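Local coordinates for protein 3,4-dihydroxybenzoate decarboxylase (Enterobacter cloacae, PDB 5NY5) that decarboxylates 3,4-dihydroxybenzoate with prenylated FMN and a metal ion as a UbiD-family enzyme, and can be run in reverse to carboxylate catechols at the para position, at residues S10-L15 / G20-T25; G37-I42 / I71-H76; S410-W415 / F473-F478; G379-A384 / I398-E403. One frame throughout, in Å; residues are numbered along the deposited sequence.

Interaction 1. Residues S10-L15 / G20-T25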
# COMPACT_ATOMS: atom_id res chain seq x y z
N SER A 10 10.63 -51.03 -25.45
CA SER A 10 11.58 -50.43 -26.38
C SER A 10 12.10 -49.10 -25.85
O SER A 10 13.21 -48.69 -26.21
CB SER A 10 10.94 -50.25 -27.76
OG SER A 10 9.56 -49.94 -27.66
N ALA A 11 11.34 -48.43 -24.99
CA ALA A 11 11.83 -47.20 -24.37
C ALA A 11 12.88 -47.51 -23.31
O ALA A 11 13.90 -46.81 -23.21
CB ALA A 11 10.67 -46.41 -23.77
N ILE A 12 12.64 -48.54 -22.49
CA ILE A 12 13.63 -48.95 -21.50
C ILE A 12 14.94 -49.33 -22.19
O ILE A 12 16.03 -49.06 -21.67
CB ILE A 12 13.08 -50.11 -20.65
CG1 ILE A 12 11.86 -49.63 -19.85
CG2 ILE A 12 14.15 -50.68 -19.74
CD1 ILE A 12 11.22 -50.72 -19.02
N ALA A 13 14.85 -49.96 -23.37
CA ALA A 13 16.04 -50.34 -24.10
C ALA A 13 16.87 -49.12 -24.50
O ALA A 13 18.10 -49.17 -24.49
CB ALA A 13 15.66 -51.16 -25.33
N LEU A 14 16.20 -48.02 -24.85
CA LEU A 14 16.93 -46.80 -25.18
C LEU A 14 17.61 -46.22 -23.95
O LEU A 14 18.74 -45.73 -24.04
CB LEU A 14 15.98 -45.77 -25.80
CG LEU A 14 16.59 -44.40 -26.09
CD1 LEU A 14 17.80 -44.52 -27.00
CD2 LEU A 14 15.56 -43.47 -26.69
N LEU A 15 16.95 -46.28 -22.79
CA LEU A 15 17.56 -45.76 -21.57
C LEU A 15 18.80 -46.56 -21.19
O LEU A 15 19.76 -46.00 -20.66
CB LEU A 15 16.55 -45.77 -20.43
CG LEU A 15 15.29 -44.92 -20.62
CD1 LEU A 15 14.49 -44.89 -19.33
CD2 LEU A 15 15.66 -43.51 -21.06
N GLY A 20 22.72 -44.19 -16.34
CA GLY A 20 22.26 -43.20 -15.39
C GLY A 20 20.76 -42.98 -15.40
O GLY A 20 20.24 -42.34 -14.48
N HIS A 21 20.05 -43.48 -16.41
CA HIS A 21 18.62 -43.24 -16.54
C HIS A 21 17.76 -44.45 -16.21
O HIS A 21 16.54 -44.32 -16.16
CB HIS A 21 18.29 -42.77 -17.96
CG HIS A 21 18.64 -41.34 -18.21
ND1 HIS A 21 17.84 -40.30 -17.78
CD2 HIS A 21 19.69 -40.77 -18.85
CE1 HIS A 21 18.38 -39.15 -18.14
NE2 HIS A 21 19.51 -39.41 -18.79
N TYR A 22 18.36 -45.62 -15.96
CA TYR A 22 17.58 -46.81 -15.68
C TYR A 22 18.41 -47.78 -14.86
O TYR A 22 19.57 -48.03 -15.19
CB TYR A 22 17.10 -47.49 -16.97
CG TYR A 22 16.32 -48.76 -16.74
CD1 TYR A 22 14.95 -48.73 -16.50
CD2 TYR A 22 16.95 -50.00 -16.78
CE1 TYR A 22 14.24 -49.89 -16.29
CE2 TYR A 22 16.24 -51.17 -16.57
CZ TYR A 22 14.88 -51.10 -16.33
OH TYR A 22 14.17 -52.27 -16.13
N ILE A 23 17.81 -48.32 -13.79
CA ILE A 23 18.42 -49.36 -12.98
C ILE A 23 17.36 -50.40 -12.65
O ILE A 23 16.16 -50.16 -12.78
CB ILE A 23 19.04 -48.81 -11.67
CG1 ILE A 23 17.94 -48.31 -10.73
CG2 ILE A 23 20.06 -47.72 -11.95
CD1 ILE A 23 18.44 -47.98 -9.34
N GLU A 24 17.83 -51.56 -12.22
CA GLU A 24 16.96 -52.61 -11.70
C GLU A 24 17.50 -53.05 -10.34
O GLU A 24 18.66 -52.82 -10.01
CB GLU A 24 16.88 -53.82 -12.64
CG GLU A 24 16.27 -53.53 -13.99
CD GLU A 24 16.16 -54.77 -14.85
OE1 GLU A 24 16.61 -55.84 -14.41
OE2 GLU A 24 15.61 -54.67 -15.97
N THR A 25 16.63 -53.70 -9.57
CA THR A 25 17.04 -54.28 -8.30
C THR A 25 16.31 -55.60 -8.10
O THR A 25 15.13 -55.73 -8.43
CB THR A 25 16.76 -53.35 -7.12
OG1 THR A 25 17.07 -54.03 -5.89
CG2 THR A 25 15.30 -52.92 -7.10
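Tyr22, whose ring takes Ile12 of the opposing helix on one face, hydrogen-bonds through its hydroxyl to the carboxylate of Glu24, OH to OE2 2.8 Å. The oxygen lies in the plane of the phenol, at its edge, and the hydroxyl meets OE2 on the anti side, 15° out of the carboxylate plane. Glu24 OE1 is bonded to Asn61 ND2, so the carboxylate is held through both oxygens and probably limits the rotation of the phenol. Over the ring sits the Ile12 methyl CG2, 3.6 Å from the centroid and 16° off the normal, a CH-pi contact shifted toward the hydroxyl end, where CG2 is 3.5 Å from CZ. This branch of Ile12 runs anti to the backbone N, and CG1 carries CD1 to the neighbourhood of CE1. One turn on, Leu15 points at the strand: its CB lies 3.9 Å from Tyr22 CB, while CD2 comes to 4.1 Å from His21 CB, the leucine lying roughly perpendicular to the histidine side chain. Leu15 CD1 packs against the carbonyl oxygen His21 O at 3.8 Å. No hydrogen bond joins the two segments, so the helix is held to the strand by apolar packing. Ile12 and Tyr22 also touch Met59 of strand 57-60, which pairs in parallel with strand 22-25, and His21 ND1 bonds Arg81 of helix 79-84. Helix 8-16 thus packs over one face of the four-stranded mixed sheet, at the end formed within this chain by strand 22-25, with Leu15 reaching on to Arg81 and Leu85.

Interaction 2. Residues G37-I42 / I71-H76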
# COMPACT_ATOMS: atom_id res chain seq x y z
N GLY A 37 8.94 -45.37 -0.37
CA GLY A 37 9.95 -44.84 0.52
C GLY A 37 11.36 -45.01 -0.03
O GLY A 37 12.22 -44.16 0.19
N VAL A 38 11.60 -46.10 -0.75
CA VAL A 38 12.91 -46.32 -1.36
C VAL A 38 13.14 -45.32 -2.48
O VAL A 38 14.17 -44.63 -2.52
CB VAL A 38 13.04 -47.76 -1.86
CG1 VAL A 38 14.29 -47.93 -2.70
CG2 VAL A 38 13.05 -48.72 -0.69
N TYR A 39 12.20 -45.22 -3.42
CA TYR A 39 12.40 -44.35 -4.57
C TYR A 39 12.36 -42.88 -4.20
O TYR A 39 12.80 -42.04 -4.99
CB TYR A 39 11.36 -44.64 -5.65
CG TYR A 39 11.72 -44.04 -6.99
CD1 TYR A 39 12.96 -44.30 -7.57
CD2 TYR A 39 10.85 -43.20 -7.66
CE1 TYR A 39 13.31 -43.76 -8.78
CE2 TYR A 39 11.19 -42.65 -8.88
CZ TYR A 39 12.42 -42.94 -9.43
OH TYR A 39 12.77 -42.39 -10.64
N ARG A 40 11.85 -42.54 -3.01
CA ARG A 40 11.91 -41.15 -2.55
C ARG A 40 13.35 -40.67 -2.48
O ARG A 40 13.64 -39.51 -2.80
CB ARG A 40 11.23 -41.01 -1.19
CG ARG A 40 11.43 -39.66 -0.55
CD ARG A 40 11.99 -39.81 0.85
NE ARG A 40 12.07 -38.52 1.53
CZ ARG A 40 12.06 -38.38 2.85
NH1 ARG A 40 12.13 -37.18 3.39
NH2 ARG A 40 11.97 -39.45 3.63
N HIS A 41 14.27 -41.54 -2.05
CA HIS A 41 15.68 -41.18 -1.97
C HIS A 41 16.38 -41.23 -3.32
O HIS A 41 17.41 -40.58 -3.48
CB HIS A 41 16.41 -42.12 -1.01
CG HIS A 41 15.93 -42.04 0.41
ND1 HIS A 41 16.35 -41.07 1.28
CD2 HIS A 41 15.08 -42.83 1.10
CE1 HIS A 41 15.77 -41.25 2.46
NE2 HIS A 41 14.99 -42.31 2.37
N ILE A 42 15.85 -41.98 -4.28
CA ILE A 42 16.57 -42.30 -5.50
C ILE A 42 16.14 -41.42 -6.67
O ILE A 42 16.98 -40.89 -7.40
CB ILE A 42 16.41 -43.80 -5.83
CG1 ILE A 42 17.23 -44.63 -4.83
CG2 ILE A 42 16.83 -44.09 -7.26
CD1 ILE A 42 17.00 -46.11 -4.91
N ILE A 71 7.62 -53.95 -10.80
CA ILE A 71 6.98 -52.65 -10.71
C ILE A 71 7.95 -51.58 -11.18
O ILE A 71 9.13 -51.58 -10.81
CB ILE A 71 6.50 -52.37 -9.28
CG1 ILE A 71 5.49 -53.44 -8.86
CG2 ILE A 71 5.88 -50.98 -9.18
CD1 ILE A 71 4.93 -53.25 -7.47
N LEU A 72 7.45 -50.65 -11.99
CA LEU A 72 8.25 -49.63 -12.64
C LEU A 72 7.82 -48.24 -12.19
O LEU A 72 6.63 -47.92 -12.23
CB LEU A 72 8.11 -49.76 -14.15
CG LEU A 72 8.96 -48.81 -14.99
CD1 LEU A 72 10.42 -49.05 -14.68
CD2 LEU A 72 8.65 -49.07 -16.44
N VAL A 73 8.78 -47.42 -11.77
CA VAL A 73 8.52 -46.06 -11.33
C VAL A 73 9.60 -45.13 -11.86
O VAL A 73 10.74 -45.54 -12.09
CB VAL A 73 8.44 -45.95 -9.78
CG1 VAL A 73 7.27 -46.74 -9.23
CG2 VAL A 73 9.74 -46.40 -9.16
N GLY A 74 9.22 -43.87 -12.04
CA GLY A 74 10.17 -42.82 -12.36
C GLY A 74 10.47 -42.62 -13.82
O GLY A 74 11.44 -41.92 -14.14
N MSE A 75 9.67 -43.18 -14.72
CA MSE A 75 9.97 -43.14 -16.14
C MSE A 75 10.02 -41.71 -16.67
O MSE A 75 10.89 -41.36 -17.45
CB MSE A 75 8.95 -43.97 -16.93
CG MSE A 75 9.37 -44.34 -18.35
SE MSE A 75 11.03 -45.38 -18.50
CE MSE A 75 10.85 -46.49 -16.95
N HIS A 76 9.07 -40.88 -16.23
CA HIS A 76 9.03 -39.48 -16.63
C HIS A 76 9.58 -38.54 -15.56
O HIS A 76 9.38 -37.33 -15.66
CB HIS A 76 7.59 -39.07 -16.98
CG HIS A 76 6.82 -40.12 -17.71
ND1 HIS A 76 5.97 -40.99 -17.07
CD2 HIS A 76 6.77 -40.44 -19.03
CE1 HIS A 76 5.42 -41.81 -17.96
NE2 HIS A 76 5.89 -41.49 -19.15
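Tyr39 on the helix and Val73 on the strand have the nearest CA atoms of the two segments, 8.0 Å apart, a gap filled mainly by the tyrosine side chain. With CG anti to the backbone N (chi1 -165°), the phenol is thrown straight across to the strand end. Val73 lays its CG2 methyl over one face of the ring, 3.9 Å from the centroid and 18° off the normal, in a CH-pi contact that leans to the CG and CD2 rim; CG2 to Tyr39 CD2 is 3.7 Å. The two side chains run antiparallel past one another, so Val73 covers the root of the ring and its outer end passes on to the next residue. There Gly74 presents its alpha carbon obliquely, with CA 3.6 Å from Tyr39 CE2. Lacking a side chain, Gly74 leaves room for the hydroxyl to come close as the chain turns out of the strand with a positive phi of 88°. Beyond it Gly74 O is bonded to Arg81 NH2. The buried hydroxyl finds its polar partner in Pro56 O, just before the neighbouring strand 57-60, and Met58 of that strand also touches Tyr39. The segments therefore meet through dispersion and CH-pi attraction, without a hydrogen bond between them, and the bond to Pro56 O satisfies the buried hydroxyl and probably helps hold the ring's position.

Interaction 3. Residues S410-W415 / F473-F478; sequences SDDILW and FERAPF
Arg475 lays its guanidinium flat on the indole of Trp415, centres 3.7 Å apart and planes at 13°, while its far edge grips Asp412. In the stack the NE nitrogen lies 3.4 Å from Trp415 CH2, and CZ stands over the six-membered ring only 17° off its normal, a cation-pi contact. Trp415 sends CG anti to its backbone N, carrying the indole toward the loop, and the bend of Arg475 at chi3 (80°) turns the guanidinium onto it. NH1 and NH2 both approach Asp412 OD1, end-on and close to the guanidinium plane; NH2 to OD1 is the shorter at 3.0 Å and uses the syn lone pair, while NH1 to OD1 is 3.3 Å. A third bond, from NH1 to OD2, is weak. This clamp ties helix 410-419 of the UbiD C-terminal domain to the extended segment that follows strand 455-462, within an interface between subunits. Asp412 OD2 also accepts from Asp406 N, and Arg475 NH1 donates to Asp404 O. Thr47 O of the second subunit takes Arg475 NH2, and Pro291 O of that subunit takes Trp415 NE1. Such surroundings probably keep both charged groups ionised despite their burial. By contrast, the loop is loose just before the arginine: Glu474 points away from the helix and lies exposed to solvent.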
# COMPACT_ATOMS: atom_id res chain seq x y z
N SER A 410 17.63 -22.98 -10.15
CA SER A 410 16.96 -22.25 -9.08
C SER A 410 17.90 -21.30 -8.37
O SER A 410 17.47 -20.25 -7.88
CB SER A 410 16.34 -23.22 -8.09
OG SER A 410 15.33 -23.99 -8.70
N ASP A 411 19.19 -21.64 -8.27
CA ASP A 411 20.17 -20.68 -7.77
C ASP A 411 20.18 -19.42 -8.63
O ASP A 411 20.16 -18.30 -8.11
CB ASP A 411 21.56 -21.31 -7.73
CG ASP A 411 21.74 -22.28 -6.57
OD1 ASP A 411 20.84 -22.37 -5.72
OD2 ASP A 411 22.79 -22.94 -6.52
N ASP A 412 20.19 -19.60 -9.95
CA ASP A 412 20.23 -18.46 -10.85
C ASP A 412 18.95 -17.64 -10.79
O ASP A 412 18.97 -16.43 -11.03
CB ASP A 412 20.50 -18.94 -12.28
CG ASP A 412 21.45 -18.04 -13.02
OD1 ASP A 412 22.18 -17.27 -12.37
OD2 ASP A 412 21.48 -18.11 -14.27
N ILE A 413 17.82 -18.28 -10.47
CA ILE A 413 16.57 -17.55 -10.31
C ILE A 413 16.61 -16.67 -9.07
O ILE A 413 16.20 -15.50 -9.11
CB ILE A 413 15.39 -18.54 -10.27
CG1 ILE A 413 15.30 -19.32 -11.58
CG2 ILE A 413 14.08 -17.81 -9.99
CD1 ILE A 413 14.20 -20.35 -11.60
N LEU A 414 17.10 -17.21 -7.96
CA LEU A 414 17.23 -16.40 -6.75
C LEU A 414 18.26 -15.29 -6.92
O LEU A 414 18.17 -14.26 -6.26
CB LEU A 414 17.58 -17.29 -5.56
CG LEU A 414 16.51 -18.29 -5.14
CD1 LEU A 414 17.02 -19.22 -4.06
CD2 LEU A 414 15.27 -17.57 -4.65
N TRP A 415 19.24 -15.49 -7.81
CA TRP A 415 20.21 -14.43 -8.09
C TRP A 415 19.53 -13.23 -8.75
O TRP A 415 19.76 -12.08 -8.36
CB TRP A 415 21.33 -14.96 -8.97
CG TRP A 415 22.26 -13.88 -9.44
CD1 TRP A 415 23.30 -13.34 -8.76
CD2 TRP A 415 22.22 -13.22 -10.71
NE1 TRP A 415 23.92 -12.37 -9.51
CE2 TRP A 415 23.27 -12.28 -10.72
CE3 TRP A 415 21.41 -13.32 -11.84
CZ2 TRP A 415 23.53 -11.46 -11.81
CZ3 TRP A 415 21.66 -12.50 -12.92
CH2 TRP A 415 22.71 -11.58 -12.90
N PHE A 473 24.04 -3.78 -16.10
CA PHE A 473 23.73 -5.07 -15.51
C PHE A 473 24.31 -6.22 -16.33
O PHE A 473 23.80 -7.34 -16.28
CB PHE A 473 22.23 -5.25 -15.33
CG PHE A 473 21.65 -4.47 -14.18
CD1 PHE A 473 21.43 -3.11 -14.28
CD2 PHE A 473 21.32 -5.11 -13.00
CE1 PHE A 473 20.89 -2.40 -13.23
CE2 PHE A 473 20.78 -4.41 -11.94
CZ PHE A 473 20.57 -3.05 -12.05
N GLU A 474 25.37 -5.96 -17.09
CA GLU A 474 26.02 -7.03 -17.84
C GLU A 474 26.76 -7.96 -16.89
O GLU A 474 27.60 -7.51 -16.10
CB GLU A 474 26.98 -6.44 -18.87
CG GLU A 474 27.11 -7.28 -20.14
CD GLU A 474 28.56 -7.57 -20.51
OE1 GLU A 474 28.95 -8.75 -20.50
OE2 GLU A 474 29.31 -6.61 -20.81
N ARG A 475 26.45 -9.25 -16.96
CA ARG A 475 27.18 -10.22 -16.16
C ARG A 475 28.62 -10.32 -16.64
O ARG A 475 28.92 -10.10 -17.82
CB ARG A 475 26.49 -11.59 -16.23
CG ARG A 475 25.05 -11.56 -15.75
CD ARG A 475 24.41 -12.94 -15.74
NE ARG A 475 24.79 -13.73 -14.57
CZ ARG A 475 24.11 -14.78 -14.14
NH1 ARG A 475 23.01 -15.18 -14.77
NH2 ARG A 475 24.51 -15.44 -13.06
N ALA A 476 29.52 -10.64 -15.71
CA ALA A 476 30.94 -10.64 -15.99
C ALA A 476 31.26 -11.50 -17.20
O ALA A 476 30.86 -12.68 -17.24
CB ALA A 476 31.72 -11.14 -14.77
N PRO A 477 31.94 -10.97 -18.21
CA PRO A 477 32.14 -11.72 -19.46
C PRO A 477 33.39 -12.59 -19.44
O PRO A 477 34.50 -12.12 -19.68
CB PRO A 477 32.24 -10.62 -20.51
CG PRO A 477 32.87 -9.47 -19.76
CD PRO A 477 32.45 -9.59 -18.32
N PHE A 478 33.21 -13.88 -19.17
CA PHE A 478 34.33 -14.81 -19.19
C PHE A 478 34.60 -15.30 -20.61
O PHE A 478 33.67 -15.51 -21.40
CB PHE A 478 34.06 -15.99 -18.26
CG PHE A 478 34.09 -15.62 -16.81
CD1 PHE A 478 32.94 -15.23 -16.15
CD2 PHE A 478 35.28 -15.66 -16.10
CE1 PHE A 478 32.96 -14.89 -14.81
CE2 PHE A 478 35.31 -15.32 -14.76
CZ PHE A 478 34.15 -14.94 -14.12

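Interaction 4. Residues G379-A384 / I398-E403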
# COMPACT_ATOMS: atom_id res chain seq x y z
N GLY A 379 7.93 -2.66 -20.40
CA GLY A 379 6.52 -2.72 -20.13
C GLY A 379 5.84 -3.94 -20.70
O GLY A 379 4.74 -4.28 -20.26
N ARG A 380 6.47 -4.62 -21.66
CA ARG A 380 5.88 -5.83 -22.20
C ARG A 380 6.16 -7.05 -21.34
O ARG A 380 5.49 -8.08 -21.51
CB ARG A 380 6.38 -6.06 -23.63
CG ARG A 380 6.06 -4.91 -24.57
CD ARG A 380 5.98 -5.35 -26.02
NE ARG A 380 5.42 -4.29 -26.87
CZ ARG A 380 6.12 -3.58 -27.74
NH1 ARG A 380 7.41 -3.80 -27.92
NH2 ARG A 380 5.51 -2.64 -28.46
N GLN A 381 7.12 -6.97 -20.41
CA GLN A 381 7.38 -8.12 -19.54
C GLN A 381 6.19 -8.40 -18.64
O GLN A 381 5.85 -9.56 -18.39
CB GLN A 381 8.66 -7.90 -18.72
CG GLN A 381 8.59 -6.80 -17.67
CD GLN A 381 9.04 -5.46 -18.21
OE1 GLN A 381 8.85 -5.16 -19.39
NE2 GLN A 381 9.63 -4.65 -17.35
N GLY A 382 5.54 -7.34 -18.13
CA GLY A 382 4.32 -7.54 -17.39
C GLY A 382 3.18 -8.02 -18.27
O GLY A 382 2.33 -8.79 -17.82
N GLN A 383 3.15 -7.57 -19.52
CA GLN A 383 2.18 -8.11 -20.46
C GLN A 383 2.37 -9.61 -20.64
O GLN A 383 1.40 -10.37 -20.67
CB GLN A 383 2.29 -7.40 -21.81
CG GLN A 383 1.24 -7.81 -22.82
CD GLN A 383 -0.17 -7.43 -22.38
OE1 GLN A 383 -0.37 -6.42 -21.71
NE2 GLN A 383 -1.14 -8.25 -22.74
N ALA A 384 3.63 -10.06 -20.72
CA ALA A 384 3.90 -11.49 -20.84
C ALA A 384 3.41 -12.25 -19.62
O ALA A 384 2.90 -13.37 -19.74
CB ALA A 384 5.39 -11.73 -21.06
N ILE A 398 4.49 -15.68 -10.93
CA ILE A 398 5.30 -15.55 -12.13
C ILE A 398 6.59 -14.84 -11.76
O ILE A 398 6.58 -13.88 -10.99
CB ILE A 398 4.56 -14.76 -13.23
CG1 ILE A 398 3.25 -15.47 -13.62
CG2 ILE A 398 5.44 -14.57 -14.45
CD1 ILE A 398 3.45 -16.83 -14.20
N ILE A 399 7.70 -15.32 -12.30
CA ILE A 399 8.98 -14.65 -12.19
C ILE A 399 9.47 -14.34 -13.60
O ILE A 399 9.53 -15.24 -14.45
CB ILE A 399 10.01 -15.48 -11.41
CG1 ILE A 399 9.54 -15.68 -9.97
CG2 ILE A 399 11.36 -14.81 -11.43
CD1 ILE A 399 10.42 -16.56 -9.14
N LEU A 400 9.80 -13.08 -13.85
CA LEU A 400 10.32 -12.62 -15.13
C LEU A 400 11.83 -12.42 -15.02
O LEU A 400 12.30 -11.72 -14.13
CB LEU A 400 9.65 -11.31 -15.54
CG LEU A 400 8.12 -11.27 -15.60
CD1 LEU A 400 7.63 -9.84 -15.55
CD2 LEU A 400 7.63 -11.95 -16.86
N VAL A 401 12.58 -13.02 -15.94
CA VAL A 401 14.03 -12.87 -16.00
C VAL A 401 14.44 -12.63 -17.44
O VAL A 401 13.68 -12.86 -18.38
CB VAL A 401 14.77 -14.10 -15.42
CG1 VAL A 401 14.42 -14.31 -13.97
CG2 VAL A 401 14.44 -15.33 -16.23
N ASP A 402 15.68 -12.16 -17.61
CA ASP A 402 16.22 -11.86 -18.93
C ASP A 402 16.86 -13.09 -19.55
O ASP A 402 16.93 -14.17 -18.96
CB ASP A 402 17.22 -10.71 -18.84
CG ASP A 402 16.59 -9.42 -18.38
OD1 ASP A 402 15.76 -8.86 -19.13
OD2 ASP A 402 16.92 -8.96 -17.27
N GLU A 403 17.36 -12.93 -20.78
CA GLU A 403 17.88 -14.06 -21.54
C GLU A 403 19.23 -14.56 -21.02
O GLU A 403 19.65 -15.64 -21.43
CB GLU A 403 18.01 -13.69 -23.02
CG GLU A 403 19.07 -12.64 -23.33
CD GLU A 403 18.60 -11.22 -23.09
OE1 GLU A 403 17.70 -11.02 -22.25
OE2 GLU A 403 19.13 -10.29 -23.74
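Leu400 pushes both methyls against the start of the helix at Gln381, CD2 3.3 Å and CD1 3.4 Å from the carbonyl oxygen Gln381 O. CD1 also rests on the aliphatic part of that side chain, 3.8 Å from Gln381 CG. Gln381 begins toward the strand, then bends at chi2 (-91°) so that its amide turns back toward Gly379, just ahead of the helix. There OE1 accepts from Gly379 N at 2.8 Å, a bent bond of 135° at the hydrogen whose donor is tilted 33° from the carbonyl plane. The amide nitrogen NE2 is held by Glu378 OE2 and Asp462 OD1, so both ends of the amide are fixed, which probably helps keep the CG methylene on the leucine. Further out, Gln383 NE2 bonds Leu389 O of the third subunit, placing the outer side of the helix at a subunit contact. Helix 380-391 is the crossover of a beta-alpha-beta unit between the parallel neighbours 365-370 and 397-401. Leu400 also touches Ala385 of this helix and Ile460 of strand 455-462, filling the layer between helix and sheet.

Interactions 1 and 2 pack against each other in the N-terminal part of the chain, their centres 13 Å apart: Leu15 CD1 lies 3.6 Å from Met75 SE, and Ile12 CD1 4.0 Å from Leu72 CD2, around a shared mixed sheet. Interactions 3 and 4 form a second cluster in the C-terminal part, centres 16 Å apart, joined where Ile413 CG2 meets Ile399 CD1 at 4.0 Å. The clusters do not touch; the nearest atoms of interactions 2 and 3 are about 16 Å apart. Segments of interactions 1, 2 and 3 meet the second subunit, those of interaction 4 the third. All four lie away from the residues that bind prenylated FMN and manganese.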